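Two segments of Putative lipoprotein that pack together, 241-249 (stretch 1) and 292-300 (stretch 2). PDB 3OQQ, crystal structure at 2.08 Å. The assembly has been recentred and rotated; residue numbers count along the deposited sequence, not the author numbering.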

ATOM      1  N   ASN A 241      -5.971   2.126 -25.588  1.00 23.07           N
ATOM      2  CA  ASN A 241      -5.925   1.209 -26.714  1.00 23.27           C
ATOM      3  C   ASN A 241      -4.826   0.163 -26.545  1.00 26.05           C
ATOM      4  O   ASN A 241      -4.134  -0.174 -27.509  1.00 27.60           O
ATOM      5  CB  ASN A 241      -5.721   2.029 -28.004  1.00 23.70           C
ATOM      6  CG  ASN A 241      -6.016   1.289 -29.280  1.00 40.22           C
ATOM      7  OD1 ASN A 241      -7.012   0.586 -29.385  1.00 32.56           O
ATOM      8  ND2 ASN A 241      -5.168   1.469 -30.299  1.00 33.50           N
ATOM      9  N   TRP A 242      -4.679  -0.391 -25.330  1.00 21.70           N
ATOM     10  CA  TRP A 242      -3.618  -1.356 -25.079  1.00 20.97           C
ATOM     11  C   TRP A 242      -4.145  -2.776 -24.943  1.00 26.81           C
ATOM     12  O   TRP A 242      -5.328  -3.013 -24.677  1.00 25.26           O
ATOM     13  CB  TRP A 242      -2.795  -0.968 -23.836  1.00 19.30           C
ATOM     14  CG  TRP A 242      -3.543  -1.056 -22.526  1.00 19.43           C
ATOM     15  CD1 TRP A 242      -4.266  -0.061 -21.928  1.00 21.75           C
ATOM     16  CD2 TRP A 242      -3.619  -2.196 -21.643  1.00 18.39           C
ATOM     17  NE1 TRP A 242      -4.813  -0.521 -20.743  1.00 20.56           N
ATOM     18  CE2 TRP A 242      -4.409  -1.817 -20.533  1.00 21.11           C
ATOM     19  CE3 TRP A 242      -3.075  -3.499 -21.674  1.00 19.69           C
ATOM     20  CZ2 TRP A 242      -4.695  -2.698 -19.479  1.00 19.58           C
ATOM     21  CZ3 TRP A 242      -3.365  -4.373 -20.638  1.00 20.40           C
ATOM     22  CH2 TRP A 242      -4.186  -3.980 -19.565  1.00 20.45           C
ATOM     23  N   ASN A 243      -3.229  -3.725 -25.120  1.00 25.11           N
ATOM     24  CA  ASN A 243      -3.483  -5.144 -24.968  1.00 24.42           C
ATOM     25  C   ASN A 243      -2.245  -5.790 -24.438  1.00 26.68           C
ATOM     26  O   ASN A 243      -1.142  -5.267 -24.624  1.00 25.51           O
ATOM     27  CB  ASN A 243      -3.907  -5.794 -26.295  1.00 25.76           C
ATOM     28  CG  ASN A 243      -5.326  -5.520 -26.712  1.00 30.31           C
ATOM     29  OD1 ASN A 243      -5.583  -4.657 -27.539  1.00 31.43           O
ATOM     30  ND2 ASN A 243      -6.288  -6.207 -26.112  1.00 18.64           N
ATOM     31  N   TRP A 244      -2.419  -6.905 -23.710  1.00 23.95           N
ATOM     32  CA  TRP A 244      -1.289  -7.714 -23.274  1.00 22.74           C
ATOM     33  C   TRP A 244      -0.723  -8.359 -24.531  1.00 29.94           C
ATOM     34  O   TRP A 244      -1.467  -8.515 -25.507  1.00 29.44           O
ATOM     35  CB  TRP A 244      -1.751  -8.802 -22.281  1.00 20.73           C
ATOM     36  CG  TRP A 244      -1.879  -8.348 -20.851  1.00 20.10           C
ATOM     37  CD1 TRP A 244      -0.865  -8.113 -19.969  1.00 22.25           C
ATOM     38  CD2 TRP A 244      -3.103  -8.118 -20.133  1.00 19.57           C
ATOM     39  NE1 TRP A 244      -1.377  -7.738 -18.746  1.00 21.35           N
ATOM     40  CE2 TRP A 244      -2.750  -7.764 -18.809  1.00 23.02           C
ATOM     41  CE3 TRP A 244      -4.468  -8.230 -20.466  1.00 21.15           C
ATOM     42  CZ2 TRP A 244      -3.711  -7.453 -17.836  1.00 22.23           C
ATOM     43  CZ3 TRP A 244      -5.423  -7.941 -19.490  1.00 22.38           C
ATOM     44  CH2 TRP A 244      -5.043  -7.567 -18.194  1.00 22.17           C
ATOM     45  N   SER A 245       0.564  -8.719 -24.538  1.00 29.33           N
ATOM     46  CA  SER A 245       1.126  -9.493 -25.641  1.00 30.99           C
ATOM     47  C   SER A 245       0.377 -10.825 -25.658  1.00 35.25           C
ATOM     48  O   SER A 245       0.063 -11.330 -24.585  1.00 34.29           O
ATOM     49  CB  SER A 245       2.619  -9.740 -25.425  1.00 35.51           C
ATOM     50  OG  SER A 245       3.359  -8.537 -25.505  1.00 51.80           O
ATOM     51  N   ASN A 246       0.018 -11.343 -26.842  1.00 34.10           N
ATOM     52  CA  ASN A 246      -0.727 -12.599 -27.008  1.00 35.64           C
ATOM     53  C   ASN A 246      -1.960 -12.618 -26.058  1.00 38.69           C
ATOM     54  O   ASN A 246      -2.170 -13.565 -25.293  1.00 37.35           O
ATOM     55  CB  ASN A 246       0.206 -13.826 -26.820  1.00 39.06           C
ATOM     56  CG  ASN A 246       1.542 -13.665 -27.532  1.00 71.55           C
ATOM     57  OD1 ASN A 246       1.620 -13.470 -28.757  1.00 70.56           O
ATOM     58  ND2 ASN A 246       2.619 -13.626 -26.763  1.00 62.32           N
ATOM     59  N   ASP A 247      -2.750 -11.524 -26.122  1.00 35.82           N
ATOM     60  CA  ASP A 247      -3.953 -11.282 -25.330  1.00 34.94           C
ATOM     61  C   ASP A 247      -5.074 -12.218 -25.743  1.00 41.54           C
ATOM     62  O   ASP A 247      -5.171 -12.609 -26.907  1.00 42.24           O
ATOM     63  CB  ASP A 247      -4.420  -9.811 -25.449  1.00 35.04           C
ATOM     64  CG  ASP A 247      -5.006  -9.249 -24.159  1.00 33.19           C
ATOM     65  OD1 ASP A 247      -5.306 -10.052 -23.233  1.00 30.59           O
ATOM     66  OD2 ASP A 247      -5.179  -8.010 -24.077  1.00 29.25           O
ATOM     67  N   THR A 248      -5.945 -12.544 -24.774  1.00 38.50           N
ATOM     68  CA  THR A 248      -7.056 -13.475 -24.937  1.00 38.15           C
ATOM     69  C   THR A 248      -8.255 -12.837 -25.686  1.00 41.74           C
ATOM     70  O   THR A 248      -9.219 -13.542 -26.006  1.00 42.10           O
ATOM     71  CB  THR A 248      -7.447 -14.022 -23.568  1.00 41.78           C
ATOM     72  OG1 THR A 248      -7.652 -12.918 -22.683  1.00 38.38           O
ATOM     73  CG2 THR A 248      -6.383 -14.942 -22.995  1.00 37.64           C
ATOM     74  N   ARG A 249      -8.185 -11.527 -25.990  1.00 36.26           N
ATOM     75  CA  ARG A 249      -9.225 -10.835 -26.737  1.00 35.51           C
ATOM     76  C   ARG A 249      -8.586  -9.865 -27.728  1.00 39.03           C
ATOM     77  O   ARG A 249      -7.443  -9.448 -27.535  1.00 38.59           O
ATOM     78  CB  ARG A 249     -10.216 -10.122 -25.788  1.00 35.99           C
ATOM     79  CG  ARG A 249      -9.843  -8.701 -25.319  1.00 40.87           C
ATOM     80  CD  ARG A 249     -10.958  -8.148 -24.446  1.00 43.04           C
ATOM     81  NE  ARG A 249     -10.935  -6.693 -24.265  1.00 33.60           N
ATOM     82  CZ  ARG A 249     -11.761  -6.053 -23.441  1.00 42.14           C
ATOM     83  NH1 ARG A 249     -12.653  -6.730 -22.731  1.00 30.91           N
ATOM     84  NH2 ARG A 249     -11.705  -4.730 -23.327  1.00 26.86           N
ATOM     85  N   VAL A 292      -7.892 -18.395 -14.689  1.00 21.06           N
ATOM     86  CA  VAL A 292      -6.799 -17.519 -14.235  1.00 20.15           C
ATOM     87  C   VAL A 292      -5.654 -17.573 -15.279  1.00 23.63           C
ATOM     88  O   VAL A 292      -5.277 -18.653 -15.730  1.00 21.77           O
ATOM     89  CB  VAL A 292      -6.312 -17.883 -12.808  1.00 23.89           C
ATOM     90  CG1 VAL A 292      -5.188 -16.955 -12.349  1.00 22.97           C
ATOM     91  CG2 VAL A 292      -7.474 -17.851 -11.814  1.00 23.67           C
ATOM     92  N   ARG A 293      -5.142 -16.409 -15.675  1.00 20.01           N
ATOM     93  CA  ARG A 293      -4.095 -16.322 -16.691  1.00 20.54           C
ATOM     94  C   ARG A 293      -2.752 -16.334 -15.977  1.00 24.12           C
ATOM     95  O   ARG A 293      -2.409 -15.398 -15.252  1.00 19.45           O
ATOM     96  CB  ARG A 293      -4.295 -15.074 -17.555  1.00 18.36           C
ATOM     97  CG  ARG A 293      -5.679 -15.055 -18.209  1.00 25.18           C
ATOM     98  CD  ARG A 293      -6.013 -13.702 -18.817  1.00 21.63           C
ATOM     99  NE  ARG A 293      -5.125 -13.440 -19.944  1.00 26.35           N
ATOM    100  CZ  ARG A 293      -5.106 -12.318 -20.645  1.00 34.27           C
ATOM    101  NH1 ARG A 293      -5.951 -11.335 -20.364  1.00 23.96           N
ATOM    102  NH2 ARG A 293      -4.243 -12.172 -21.637  1.00 26.21           N
ATOM    103  N   GLU A 294      -2.019 -17.440 -16.175  1.00 21.77           N
ATOM    104  CA  GLU A 294      -0.750 -17.733 -15.531  1.00 21.31           C
ATOM    105  C   GLU A 294       0.343 -16.768 -15.948  1.00 23.47           C
ATOM    106  O   GLU A 294       0.562 -16.579 -17.134  1.00 24.58           O
ATOM    107  CB  GLU A 294      -0.328 -19.197 -15.845  1.00 22.86           C
ATOM    108  CG  GLU A 294      -1.286 -20.232 -15.293  1.00 34.65           C
ATOM    109  CD  GLU A 294      -1.601 -20.138 -13.809  1.00 48.56           C
ATOM    110  OE1 GLU A 294      -0.666 -19.877 -13.019  1.00 25.00           O
ATOM    111  OE2 GLU A 294      -2.777 -20.365 -13.437  1.00 37.27           O
ATOM    112  N   GLY A 295       1.022 -16.184 -14.960  1.00 20.61           N
ATOM    113  CA  GLY A 295       2.135 -15.254 -15.161  1.00 19.68           C
ATOM    114  C   GLY A 295       1.786 -13.978 -15.909  1.00 24.38           C
ATOM    115  O   GLY A 295       2.671 -13.360 -16.506  1.00 27.10           O
ATOM    116  N   LEU A 296       0.505 -13.580 -15.899  1.00 18.49           N
ATOM    117  CA  LEU A 296       0.029 -12.409 -16.604  1.00 17.30           C
ATOM    118  C   LEU A 296       0.634 -11.131 -15.997  1.00 23.74           C
ATOM    119  O   LEU A 296       0.464 -10.908 -14.795  1.00 24.51           O
ATOM    120  CB  LEU A 296      -1.521 -12.334 -16.617  1.00 16.64           C
ATOM    121  CG  LEU A 296      -2.121 -11.281 -17.590  1.00 18.47           C
ATOM    122  CD1 LEU A 296      -1.892 -11.678 -19.060  1.00 17.85           C
ATOM    123  CD2 LEU A 296      -3.575 -11.001 -17.299  1.00 14.40           C
ATOM    124  N   PRO A 297       1.380 -10.309 -16.796  1.00 18.89           N
ATOM    125  CA  PRO A 297       1.911  -9.043 -16.252  1.00 18.48           C
ATOM    126  C   PRO A 297       0.785  -8.218 -15.599  1.00 22.97           C
ATOM    127  O   PRO A 297      -0.358  -8.225 -16.079  1.00 21.41           O
ATOM    128  CB  PRO A 297       2.491  -8.334 -17.493  1.00 20.27           C
ATOM    129  CG  PRO A 297       2.826  -9.486 -18.473  1.00 24.50           C
ATOM    130  CD  PRO A 297       1.685 -10.456 -18.243  1.00 21.38           C
HETATM  131  N   MSE A 298       1.087  -7.563 -14.479  1.00 18.32           N
HETATM  132  CA  MSE A 298       0.075  -6.825 -13.750  1.00 16.78           C
HETATM  133  C   MSE A 298      -0.058  -5.403 -14.250  1.00 21.65           C
HETATM  134  O   MSE A 298       0.951  -4.785 -14.559  1.00 22.34           O
HETATM  135  CB  MSE A 298       0.389  -6.821 -12.251  1.00 16.36           C
HETATM  136  CG  MSE A 298       0.141  -8.176 -11.599  1.00 22.20           C
HETATM  137 SE   MSE A 298       0.426  -8.111  -9.668  0.75 27.07          SE
HETATM  138  CE  MSE A 298       0.695 -10.055  -9.412  1.00 25.99           C
ATOM    139  N   LEU A 299      -1.297  -4.883 -14.333  1.00 18.01           N
ATOM    140  CA  LEU A 299      -1.506  -3.463 -14.675  1.00 17.29           C
ATOM    141  C   LEU A 299      -1.002  -2.641 -13.480  1.00 20.07           C
ATOM    142  O   LEU A 299      -1.445  -2.858 -12.350  1.00 18.05           O
ATOM    143  CB  LEU A 299      -2.979  -3.142 -15.024  1.00 16.23           C
ATOM    144  CG  LEU A 299      -3.378  -1.638 -15.161  1.00 19.04           C
ATOM    145  CD1 LEU A 299      -2.572  -0.922 -16.279  1.00 19.30           C
ATOM    146  CD2 LEU A 299      -4.857  -1.500 -15.485  1.00 17.51           C
ATOM    147  N   ARG A 300      -0.014  -1.758 -13.724  1.00 18.79           N
ATOM    148  CA  ARG A 300       0.631  -0.981 -12.673  1.00 16.65           C
ATOM    149  C   ARG A 300       0.465   0.511 -12.864  1.00 20.35           C
ATOM    150  O   ARG A 300       0.740   1.022 -13.959  1.00 19.00           O
ATOM    151  CB  ARG A 300       2.151  -1.346 -12.607  1.00 16.39           C
ATOM    152  CG  ARG A 300       3.053  -0.284 -11.903  1.00 19.47           C
ATOM    153  CD  ARG A 300       4.464  -0.786 -11.656  1.00 22.43           C
ATOM    154  NE  ARG A 300       4.491  -1.754 -10.553  1.00 23.71           N
ATOM    155  CZ  ARG A 300       5.596  -2.163  -9.926  1.00 33.39           C
ATOM    156  NH1 ARG A 300       6.790  -1.715 -10.304  1.00 19.68           N
ATOM    157  NH2 ARG A 300       5.515  -3.018  -8.917  1.00 19.10           N
TER
HETATM  158  O   HOH W   1      -1.975 -13.366 -22.479  1.00 43.49           O

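What holds the charged end of this contact together? Arg 293 reaches across to Asp 247 in a salt bridge, with Arg 293 NH2 2.9 Å from Asp 247 OD1 near the plane of the guanidinium. Arg 293 NH1 gives Asp 247 OD1 a second, weak hydrogen bond of 3.2 Å at a poorer angle. Asp 247 OD1 thus accepts hydrogen bonds from both terminal nitrogens of the guanidinium. Water 1 adds a further link, its O accepting from Arg 293 NH2 at 2.7 Å and donating to Asn 246 O at 2.8 Å.

What else binds the carboxylate of Asp 247? Its other oxygen is tied to its own stretch: Asn 243 ND2 donates to Asp 247 OD2 at 2.9 Å, and Trp 244 N makes a weak bond to Asp 247 OD2 at 3.0 Å. Thr 248 N donates to Asp 247 OD1, also at 3.0 Å. Thr 248 OG1 lies over one face of the guanidinium, 3.3 Å from Arg 293 NH1, but the angle is too poor for a hydrogen bond.

Where does Trp 244 fit in? Trp 244 NE1 donates to Pro 297 O at 2.9 Å, near the ring plane. Leu 296 CD2 lies over one face of Trp 244, 3.7 Å from the centroid of the six-membered ring and 16° off its normal, a CH-pi contact. Trp 244 CD1, in the five-membered ring, meets Pro 297 CD at 3.9 Å; Trp 244 CE3, in the six-membered ring, lies 3.4 Å from Arg 293 NH1.

What closes the contact beyond Trp 244? Trp 242 and Leu 299, both buried, point their CA-to-CB bonds toward the opposing stretch and meet at Trp 242 CZ2 and Leu 299 CD2, 4.2 Å apart. This looser apolar contact extends the packing into the strand that begins at Met 298.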